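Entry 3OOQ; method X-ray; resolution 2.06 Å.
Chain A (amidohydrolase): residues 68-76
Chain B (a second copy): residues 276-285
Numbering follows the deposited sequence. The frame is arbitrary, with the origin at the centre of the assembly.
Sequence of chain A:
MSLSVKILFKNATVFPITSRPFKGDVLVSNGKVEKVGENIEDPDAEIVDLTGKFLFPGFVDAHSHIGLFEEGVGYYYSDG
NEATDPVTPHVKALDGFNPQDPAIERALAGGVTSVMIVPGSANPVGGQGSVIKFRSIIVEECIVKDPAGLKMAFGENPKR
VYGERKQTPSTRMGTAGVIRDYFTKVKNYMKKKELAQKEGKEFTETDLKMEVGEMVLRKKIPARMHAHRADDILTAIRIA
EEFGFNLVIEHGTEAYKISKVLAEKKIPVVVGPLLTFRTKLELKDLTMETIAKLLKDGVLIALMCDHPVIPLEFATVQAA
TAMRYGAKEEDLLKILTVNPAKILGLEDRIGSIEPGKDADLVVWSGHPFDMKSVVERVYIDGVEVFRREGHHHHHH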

# COMPACT_ATOMS: atom_id res chain seq x y z
N LEU A 68 17.67 -12.14 25.36
CA LEU A 68 16.69 -11.28 24.67
C LEU A 68 16.54 -11.65 23.21
O LEU A 68 15.46 -11.51 22.62
CB LEU A 68 17.11 -9.81 24.76
CG LEU A 68 16.95 -9.10 26.10
CD1 LEU A 68 17.54 -7.68 25.98
CD2 LEU A 68 15.49 -9.01 26.45
N PHE A 69 17.63 -12.14 22.64
CA PHE A 69 17.67 -12.51 21.24
C PHE A 69 18.05 -13.97 21.26
O PHE A 69 19.24 -14.31 21.17
CB PHE A 69 18.75 -11.68 20.52
CG PHE A 69 18.68 -11.73 19.03
CD1 PHE A 69 18.37 -12.93 18.36
CD2 PHE A 69 18.97 -10.59 18.27
CE1 PHE A 69 18.31 -12.99 16.95
CE2 PHE A 69 18.93 -10.64 16.86
CZ PHE A 69 18.59 -11.84 16.20
N GLU A 70 17.03 -14.83 21.42
CA GLU A 70 17.23 -16.27 21.58
C GLU A 70 18.02 -16.85 20.43
O GLU A 70 17.73 -16.57 19.25
CB GLU A 70 15.89 -17.01 21.70
CG GLU A 70 16.05 -18.50 22.03
CD GLU A 70 14.74 -19.27 22.10
OE1 GLU A 70 13.64 -18.68 21.98
OE2 GLU A 70 14.82 -20.51 22.28
N GLU A 71 19.01 -17.67 20.76
CA GLU A 71 19.85 -18.30 19.75
C GLU A 71 19.16 -19.48 19.07
O GLU A 71 18.40 -20.21 19.72
CB GLU A 71 21.22 -18.71 20.33
CG GLU A 71 22.16 -19.31 19.27
CD GLU A 71 23.65 -19.35 19.65
OE1 GLU A 71 23.98 -19.54 20.85
OE2 GLU A 71 24.49 -19.21 18.73
N GLY A 72 19.41 -19.66 17.78
CA GLY A 72 19.01 -20.87 17.06
C GLY A 72 17.56 -20.91 16.59
O GLY A 72 17.00 -21.99 16.31
N VAL A 73 16.98 -19.73 16.42
CA VAL A 73 15.54 -19.60 16.34
C VAL A 73 15.04 -18.63 15.23
O VAL A 73 13.98 -18.84 14.63
CB VAL A 73 15.05 -19.29 17.78
CG1 VAL A 73 14.44 -17.93 17.94
CG2 VAL A 73 14.28 -20.44 18.35
N GLY A 74 15.84 -17.59 14.96
CA GLY A 74 15.51 -16.59 13.93
C GLY A 74 15.26 -15.19 14.47
O GLY A 74 14.68 -15.02 15.57
N TYR A 75 15.69 -14.19 13.70
CA TYR A 75 15.57 -12.76 14.04
C TYR A 75 14.15 -12.33 14.44
O TYR A 75 13.98 -11.41 15.23
CB TYR A 75 15.97 -11.89 12.84
CG TYR A 75 17.45 -11.72 12.57
CD1 TYR A 75 18.13 -12.61 11.72
CD2 TYR A 75 18.16 -10.65 13.11
CE1 TYR A 75 19.51 -12.44 11.43
CE2 TYR A 75 19.54 -10.47 12.84
CZ TYR A 75 20.20 -11.37 12.01
OH TYR A 75 21.55 -11.18 11.75
N TYR A 76 13.15 -12.99 13.86
CA TYR A 76 11.75 -12.63 14.09
C TYR A 76 11.34 -12.73 15.56
O TYR A 76 10.40 -12.06 16.01
CB TYR A 76 10.82 -13.51 13.24
CG TYR A 76 9.35 -13.17 13.42
CD1 TYR A 76 8.86 -11.89 13.12
CD2 TYR A 76 8.43 -14.13 13.90
CE1 TYR A 76 7.52 -11.56 13.29
CE2 TYR A 76 7.07 -13.81 14.07
CZ TYR A 76 6.63 -12.52 13.76
OH TYR A 76 5.30 -12.16 13.92
N THR B 276 30.52 -17.64 14.99
CA THR B 276 29.39 -16.78 14.69
C THR B 276 28.12 -17.21 15.42
O THR B 276 27.98 -18.37 15.81
CB THR B 276 29.14 -16.72 13.16
OG1 THR B 276 28.43 -15.51 12.84
CG2 THR B 276 28.36 -17.96 12.66
N PHE B 277 27.19 -16.28 15.57
CA PHE B 277 25.94 -16.52 16.29
C PHE B 277 24.98 -17.33 15.46
O PHE B 277 24.87 -17.13 14.26
CB PHE B 277 25.29 -15.18 16.63
CG PHE B 277 24.03 -15.31 17.45
CD1 PHE B 277 24.08 -15.68 18.79
CD2 PHE B 277 22.78 -15.05 16.88
CE1 PHE B 277 22.91 -15.78 19.56
CE2 PHE B 277 21.63 -15.14 17.64
CZ PHE B 277 21.70 -15.51 18.98
N ARG B 278 24.24 -18.22 16.08
CA ARG B 278 23.28 -19.02 15.31
C ARG B 278 21.97 -18.23 15.09
O ARG B 278 21.02 -18.36 15.83
CB ARG B 278 23.05 -20.38 15.98
CG ARG B 278 24.33 -21.23 16.14
CD ARG B 278 24.13 -22.27 17.26
NE ARG B 278 25.32 -23.08 17.49
CZ ARG B 278 26.36 -22.71 18.23
NH1 ARG B 278 26.40 -21.52 18.82
NH2 ARG B 278 27.38 -23.54 18.38
N THR B 279 21.98 -17.43 14.03
CA THR B 279 20.92 -16.46 13.74
C THR B 279 19.60 -17.10 13.28
O THR B 279 18.58 -16.44 13.25
CB THR B 279 21.36 -15.56 12.58
OG1 THR B 279 21.75 -16.39 11.48
CG2 THR B 279 22.51 -14.64 12.97
N LYS B 280 19.66 -18.37 12.88
CA LYS B 280 18.53 -19.02 12.24
C LYS B 280 18.24 -20.38 12.82
O LYS B 280 19.11 -21.03 13.41
CB LYS B 280 18.79 -19.16 10.74
CG LYS B 280 18.72 -17.85 9.96
CD LYS B 280 18.95 -18.07 8.47
CE LYS B 280 20.43 -18.28 8.14
NZ LYS B 280 20.54 -18.81 6.75
N LEU B 281 17.01 -20.81 12.64
CA LEU B 281 16.59 -22.16 12.98
C LEU B 281 17.49 -23.23 12.34
O LEU B 281 17.91 -24.19 13.00
CB LEU B 281 15.14 -22.34 12.56
CG LEU B 281 14.42 -23.60 12.98
CD1 LEU B 281 14.24 -23.64 14.53
CD2 LEU B 281 13.10 -23.61 12.20
N GLU B 282 17.81 -23.04 11.06
CA GLU B 282 18.64 -24.00 10.34
C GLU B 282 20.09 -23.98 10.82
O GLU B 282 20.89 -24.82 10.41
CB GLU B 282 18.56 -23.78 8.82
CG GLU B 282 19.16 -22.46 8.31
CD GLU B 282 18.96 -22.21 6.81
OE1 GLU B 282 18.32 -23.05 6.13
OE2 GLU B 282 19.44 -21.15 6.31
N LEU B 283 20.43 -23.03 11.69
CA LEU B 283 21.78 -22.99 12.29
C LEU B 283 21.82 -23.50 13.73
O LEU B 283 22.89 -23.45 14.36
CB LEU B 283 22.40 -21.59 12.23
CG LEU B 283 22.57 -20.96 10.84
CD1 LEU B 283 23.07 -19.54 10.96
CD2 LEU B 283 23.50 -21.79 9.97
N LYS B 284 20.70 -24.00 14.24
CA LYS B 284 20.62 -24.41 15.65
C LYS B 284 21.68 -25.42 16.08
O LYS B 284 22.17 -25.34 17.21
CB LYS B 284 19.22 -24.87 16.06
CG LYS B 284 18.75 -26.18 15.51
CD LYS B 284 17.44 -26.61 16.18
CE LYS B 284 17.29 -28.13 16.14
NZ LYS B 284 15.87 -28.56 16.24
N ASP B 285 22.05 -26.35 15.20
CA ASP B 285 23.03 -27.38 15.56
C ASP B 285 24.43 -27.15 14.99
O ASP B 285 25.24 -28.06 14.93
CB ASP B 285 22.50 -28.79 15.22
CG ASP B 285 21.31 -29.20 16.08
OD1 ASP B 285 21.19 -28.70 17.23
OD2 ASP B 285 20.48 -30.02 15.62
O HOH W 1 18.26 -16.86 16.69

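Two loop-rich stretches from separate copies of the protein meet in a compact contact of mixed backbone and side-chain character, anchored by one buried salt bridge and flanked by an edge-to-face aromatic pair, with 545 Å² of surface covered.

The anchor is E71(A). Its extended side chain starts out sideways, but its end reaches chain B, where OE2 accepts two hydrogen bonds from R278(B): one from the backbone N at 2.8 Å and one from NH1 at 3.0 Å, the latter also a salt bridge. A carboxylate suits this place because one oxygen can serve both a peptide NH and a guanidinium, while the arginine offsets its charge in a buried setting. The exchange is reciprocal: G72(A) N donates to R278(B) O at 2.8 Å.

Two glycines suit this part of chain A for different reasons. G72(A) has a positive phi, which favours glycine, and a CB there would lie only 3.4 Å from K284(B) CB. G72(A) O receives a CA-H...O contact from L281(B) CA at 3.4 Å. At G74(A), the backbone angles would jam a CB against the preceding carbonyl; its CA makes a similar contact with T279(B) O at 3.1 Å. Water 1 links the chains, donating to E70(A) O (2.6 Å) and R278(B) O (3.3 Å) and accepting from G74(A) N (3.1 Å).

F277(B) directs its ring edge toward the face of F69(A), with centroids 5.6 Å apart and planes at 81°; the slightly positive C-H edge of one ring suits the electron-rich face of the other. The F277(B) ring also packs against the backbone and the aliphatic start of E71(A), whose CA lies 3.4 Å from F277(B) CZ. The Y75(A) ring packs loosely on the T279(B) side chain, CE1 lying 3.8 Å from T279(B) CB; the small threonine presents carbon to the ring carbons.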